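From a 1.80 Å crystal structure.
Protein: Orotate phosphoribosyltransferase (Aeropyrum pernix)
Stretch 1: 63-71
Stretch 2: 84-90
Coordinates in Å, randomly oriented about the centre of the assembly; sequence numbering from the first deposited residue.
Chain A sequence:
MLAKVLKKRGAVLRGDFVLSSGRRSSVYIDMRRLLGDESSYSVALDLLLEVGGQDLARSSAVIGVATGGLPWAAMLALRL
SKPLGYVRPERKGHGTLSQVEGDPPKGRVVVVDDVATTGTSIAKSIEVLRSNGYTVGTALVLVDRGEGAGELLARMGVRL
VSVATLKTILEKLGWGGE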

ATOM      1  N   ILE A  63      10.871  -3.183   0.012  1.00  8.67           N
ATOM      2  CA  ILE A  63       9.991  -3.603  -1.076  1.00  8.60           C
ATOM      3  C   ILE A  63       8.778  -4.343  -0.531  1.00  9.06           C
ATOM      4  O   ILE A  63       8.916  -5.310   0.225  1.00 10.16           O
ATOM      5  CB  ILE A  63      10.714  -4.545  -2.061  1.00  8.78           C
ATOM      6  CG1 ILE A  63      11.995  -3.882  -2.578  1.00  9.96           C
ATOM      7  CG2 ILE A  63       9.784  -4.895  -3.225  1.00  7.47           C
ATOM      8  CD1 ILE A  63      11.847  -2.546  -3.357  1.00 11.27           C
ATOM      9  N   GLY A  64       7.589  -3.898  -0.923  1.00  9.00           N
ATOM     10  CA  GLY A  64       6.386  -4.565  -0.456  1.00  9.67           C
ATOM     11  C   GLY A  64       5.825  -5.539  -1.476  1.00  9.71           C
ATOM     12  O   GLY A  64       5.967  -5.331  -2.676  1.00  9.31           O
ATOM     13  N   VAL A  65       5.222  -6.625  -1.001  1.00 10.73           N
ATOM     14  CA  VAL A  65       4.590  -7.601  -1.889  1.00 11.79           C
ATOM     15  C   VAL A  65       3.152  -7.078  -1.993  1.00 12.82           C
ATOM     16  O   VAL A  65       2.377  -7.169  -1.039  1.00 12.64           O
ATOM     17  CB  VAL A  65       4.598  -9.027  -1.287  1.00 12.24           C
ATOM     18  CG1 VAL A  65       3.908  -9.999  -2.238  1.00 14.88           C
ATOM     19  CG2 VAL A  65       6.028  -9.469  -1.025  1.00 11.84           C
ATOM     20  N   ALA A  66       2.935  -6.274  -3.054  1.00 13.24           N
ATOM     21  CA  ALA A  66       1.513  -5.947  -3.197  1.00 15.78           C
ATOM     22  C   ALA A  66       0.456  -7.022  -3.157  1.00 16.21           C
ATOM     23  O   ALA A  66       0.450  -7.970  -3.944  1.00 16.89           O
ATOM     24  CB  ALA A  66       1.301  -5.127  -4.434  1.00 15.15           C
ATOM     25  N   THR A  67      -0.525  -6.802  -2.249  1.00 17.18           N
ATOM     26  CA  THR A  67      -1.222  -5.629  -1.776  1.00 14.59           C
ATOM     27  C   THR A  67      -1.104  -5.503  -0.267  1.00 13.76           C
ATOM     28  O   THR A  67      -0.837  -4.422   0.227  1.00 16.29           O
ATOM     29  CB  THR A  67      -2.705  -5.613  -2.194  1.00 16.01           C
ATOM     30  OG1 THR A  67      -2.818  -5.836  -3.607  1.00 17.23           O
ATOM     31  CG2 THR A  67      -3.295  -4.263  -1.886  1.00 16.24           C
ATOM     32  N   GLY A  68      -1.419  -6.723   0.174  1.00 14.95           N
ATOM     33  CA  GLY A  68      -1.215  -7.198   1.532  1.00 13.13           C
ATOM     34  C   GLY A  68      -0.044  -6.579   2.275  1.00 13.00           C
ATOM     35  O   GLY A  68      -0.213  -5.989   3.345  1.00 10.73           O
ATOM     36  N   GLY A  69       1.150  -6.699   1.710  1.00 10.56           N
ATOM     37  CA  GLY A  69       2.315  -6.154   2.380  1.00  9.91           C
ATOM     38  C   GLY A  69       2.637  -4.711   2.038  1.00  9.41           C
ATOM     39  O   GLY A  69       3.552  -4.130   2.620  1.00  9.24           O
ATOM     40  N   LEU A  70       1.877  -4.120   1.122  1.00  8.53           N
ATOM     41  CA  LEU A  70       2.155  -2.750   0.701  1.00  9.90           C
ATOM     42  C   LEU A  70       2.031  -1.670   1.780  1.00  8.90           C
ATOM     43  O   LEU A  70       2.927  -0.846   1.926  1.00  9.44           O
ATOM     44  CB  LEU A  70       1.299  -2.389  -0.521  1.00 10.31           C
ATOM     45  CG  LEU A  70       1.671  -1.099  -1.259  1.00 10.43           C
ATOM     46  CD1 LEU A  70       3.175  -1.015  -1.490  1.00 13.00           C
ATOM     47  CD2 LEU A  70       0.917  -1.047  -2.576  1.00 10.10           C
ATOM     48  N   PRO A  71       0.931  -1.654   2.550  1.00  8.61           N
ATOM     49  CA  PRO A  71       0.843  -0.609   3.578  1.00  7.97           C
ATOM     50  C   PRO A  71       1.987  -0.723   4.577  1.00  8.43           C
ATOM     51  O   PRO A  71       2.558   0.283   5.011  1.00  9.49           O
ATOM     52  CB  PRO A  71      -0.507  -0.878   4.230  1.00  8.16           C
ATOM     53  CG  PRO A  71      -1.308  -1.478   3.107  1.00  8.54           C
ATOM     54  CD  PRO A  71      -0.318  -2.428   2.485  1.00  7.89           C
ATOM     55  N   LEU A  84      10.932   3.364  -1.349  1.00 10.06           N
ATOM     56  CA  LEU A  84       9.950   2.293  -1.336  1.00  9.68           C
ATOM     57  C   LEU A  84       9.771   1.760  -2.747  1.00  9.46           C
ATOM     58  O   LEU A  84       9.900   2.489  -3.729  1.00  9.87           O
ATOM     59  CB  LEU A  84       8.591   2.794  -0.821  1.00  8.97           C
ATOM     60  CG  LEU A  84       7.425   1.816  -1.012  1.00  9.30           C
ATOM     61  CD1 LEU A  84       7.584   0.615  -0.066  1.00  9.03           C
ATOM     62  CD2 LEU A  84       6.100   2.536  -0.748  1.00  9.18           C
ATOM     63  N   GLY A  85       9.489   0.469  -2.834  1.00  9.57           N
ATOM     64  CA  GLY A  85       9.233  -0.155  -4.114  1.00  9.79           C
ATOM     65  C   GLY A  85       8.264  -1.277  -3.815  1.00  8.98           C
ATOM     66  O   GLY A  85       8.056  -1.621  -2.647  1.00  7.74           O
ATOM     67  N   TYR A  86       7.643  -1.837  -4.844  1.00  9.10           N
ATOM     68  CA  TYR A  86       6.728  -2.947  -4.627  1.00  9.09           C
ATOM     69  C   TYR A  86       6.456  -3.709  -5.897  1.00  8.44           C
ATOM     70  O   TYR A  86       6.605  -3.187  -7.009  1.00  7.91           O
ATOM     71  CB  TYR A  86       5.414  -2.478  -3.978  1.00 11.40           C
ATOM     72  CG  TYR A  86       4.558  -1.523  -4.783  1.00 12.25           C
ATOM     73  CD1 TYR A  86       3.567  -1.997  -5.641  1.00 13.71           C
ATOM     74  CD2 TYR A  86       4.681  -0.142  -4.619  1.00 13.61           C
ATOM     75  CE1 TYR A  86       2.709  -1.119  -6.306  1.00 14.81           C
ATOM     76  CE2 TYR A  86       3.832   0.742  -5.280  1.00 15.30           C
ATOM     77  CZ  TYR A  86       2.846   0.248  -6.118  1.00 15.84           C
ATOM     78  OH  TYR A  86       1.982   1.117  -6.742  1.00 19.57           O
ATOM     79  N   VAL A  87       6.080  -4.967  -5.719  1.00  9.51           N
ATOM     80  CA  VAL A  87       5.788  -5.841  -6.838  1.00 12.20           C
ATOM     81  C   VAL A  87       4.392  -6.402  -6.666  1.00 14.41           C
ATOM     82  O   VAL A  87       4.045  -6.899  -5.596  1.00 15.32           O
ATOM     83  CB  VAL A  87       6.811  -6.994  -6.902  1.00 12.37           C
ATOM     84  CG1 VAL A  87       6.441  -7.973  -8.014  1.00 13.81           C
ATOM     85  CG2 VAL A  87       8.194  -6.430  -7.138  1.00 10.98           C
ATOM     86  N   ARG A  88       3.594  -6.315  -7.722  1.00 16.64           N
ATOM     87  CA  ARG A  88       2.234  -6.820  -7.676  1.00 19.25           C
ATOM     88  C   ARG A  88       2.057  -8.029  -8.576  1.00 20.41           C
ATOM     89  O   ARG A  88       2.702  -8.136  -9.618  1.00 19.31           O
ATOM     90  CB  ARG A  88       1.242  -5.735  -8.105  1.00 22.01           C
ATOM     91  CG  ARG A  88       1.302  -5.393  -9.579  1.00 26.98           C
ATOM     92  CD  ARG A  88       0.014  -4.734 -10.048  1.00 30.14           C
ATOM     93  NE  ARG A  88      -0.137  -3.365  -9.564  1.00 32.34           N
ATOM     94  CZ  ARG A  88      -1.242  -2.640  -9.722  1.00 34.57           C
ATOM     95  NH1 ARG A  88      -2.295  -3.154 -10.344  1.00 36.10           N
ATOM     96  NH2 ARG A  88      -1.294  -1.396  -9.272  1.00 36.78           N
ATOM     97  N   PRO A  89       1.191  -8.970  -8.172  1.00 21.51           N
ATOM     98  CA  PRO A  89       0.949 -10.162  -8.989  1.00 23.16           C
ATOM     99  C   PRO A  89       0.043  -9.741 -10.148  1.00 24.45           C
ATOM    100  O   PRO A  89      -1.112  -9.380  -9.938  1.00 25.58           O
ATOM    101  CB  PRO A  89       0.257 -11.111  -8.013  1.00 23.44           C
ATOM    102  CG  PRO A  89      -0.507 -10.169  -7.122  1.00 23.35           C
ATOM    103  CD  PRO A  89       0.499  -9.067  -6.872  1.00 22.36           C
ATOM    104  N   GLU A  90       0.580  -9.772 -11.364  1.00 24.75           N
ATOM    105  CA  GLU A  90      -0.168  -9.371 -12.553  1.00 24.95           C
ATOM    106  C   GLU A  90      -0.978 -10.514 -13.164  1.00 23.86           C
ATOM    107  O   GLU A  90      -0.595 -11.677 -13.072  1.00 23.63           O
ATOM    108  CB  GLU A  90       0.799  -8.831 -13.615  1.00 27.00           C
ATOM    109  CG  GLU A  90       1.631  -7.627 -13.183  1.00 28.84           C
ATOM    110  CD  GLU A  90       0.838  -6.332 -13.160  1.00 31.58           C
ATOM    111  OE1 GLU A  90       1.439  -5.269 -12.892  1.00 33.03           O
ATOM    112  OE2 GLU A  90      -0.385  -6.371 -13.412  1.00 34.49           O
TER

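Two neighbouring strands, 63-65 and 84-87, form the framework of this contact. They run parallel, with their directions 28° apart, and pair Ile 63 with Gly 85, Gly 64 with Tyr 86, and Val 65 with Val 87. Together the two stretches bury 431 Å² of surface. Ile 63, Gly 64, Val 65, Ala 66 and Leu 70, and Leu 84 through Val 87, are buried, while Pro 89 is exposed and Arg 88 partly exposed.

Backbone hydrogen bonds set the register. The two peptide groups of Gly 64 reach the same neighbouring strand on either side of Tyr 86: Gly 64 N donates to Gly 85 O at 2.9 Å, and Gly 64 O accepts from Val 87 N at 3.1 Å. Both bonds are close to straight, with angles at hydrogen of 160° and 159°, as expected of a regular parallel ladder. A third bond, from Ala 66 N to Val 87 O, is short at 2.8 Å but weak, because its angle falls to 121°; it lies just where the first stretch leaves the strand. Two CA-H...O contacts supplement the ladder, Ile 63 CA to Gly 85 O and Tyr 86 CA to Gly 64 O, each 3.2 Å. Such contacts are common where strands pack closely, since the CA hydrogen carries a slight positive charge.

Apolar contacts cover both faces of the sheet. On the face that carries Ile 63, Val 65 and Val 87, the beta-branched residues suit extended backbone, and Ile 63 CG2 lies 4.5 Å from Val 87 CG2. Ile 63, with both chi angles in m, also brings its CD1 over Gly 85. A CB on that glycine would lie only 2.7 Å from Ile 63 CD1, a clash, so the absence of a side chain at Gly 85 makes room for the isoleucine.

The other face belongs to Tyr 86. Its p rotamer, with chi2 at 91°, places the ring where Leu 70 can pack against it. Leu 70 lies in a helix that continues later in the chain; its CA-to-CB bond points sideways, but the t,p rotamer brings the end of the side chain nearer. Leu 70 CD2 sits over one ring face, 4.0 Å from the centroid of the Tyr 86 ring and 6° off its normal, an almost ideal CH-pi contact, while Leu 70 CD1 comes within 3.6 Å of Tyr 86 CD2. Ala 66 adds its methyl, with CB 4.0 Å from Tyr 86 CD1 and 3.7 Å from Arg 88 CB. Its CA-to-CB bond points toward the second stretch, and the small side chain fits this close approach. Gly 64 has no side chain; a CB would project to the Tyr 86 face and be crowded by Gly 69 O at 3.3 Å.

A turn within the first stretch carries the chain from Ala 66 to Leu 70. A cis peptide precedes Thr 67, and the type I turn from Thr 67 to Leu 70 is closed by Leu 70 N to Thr 67 O at 2.9 Å. At the more open end of the contact, Ala 66 O meets Pro 89 CD at 3.1 Å, while the end of the Arg 88 side chain leads away.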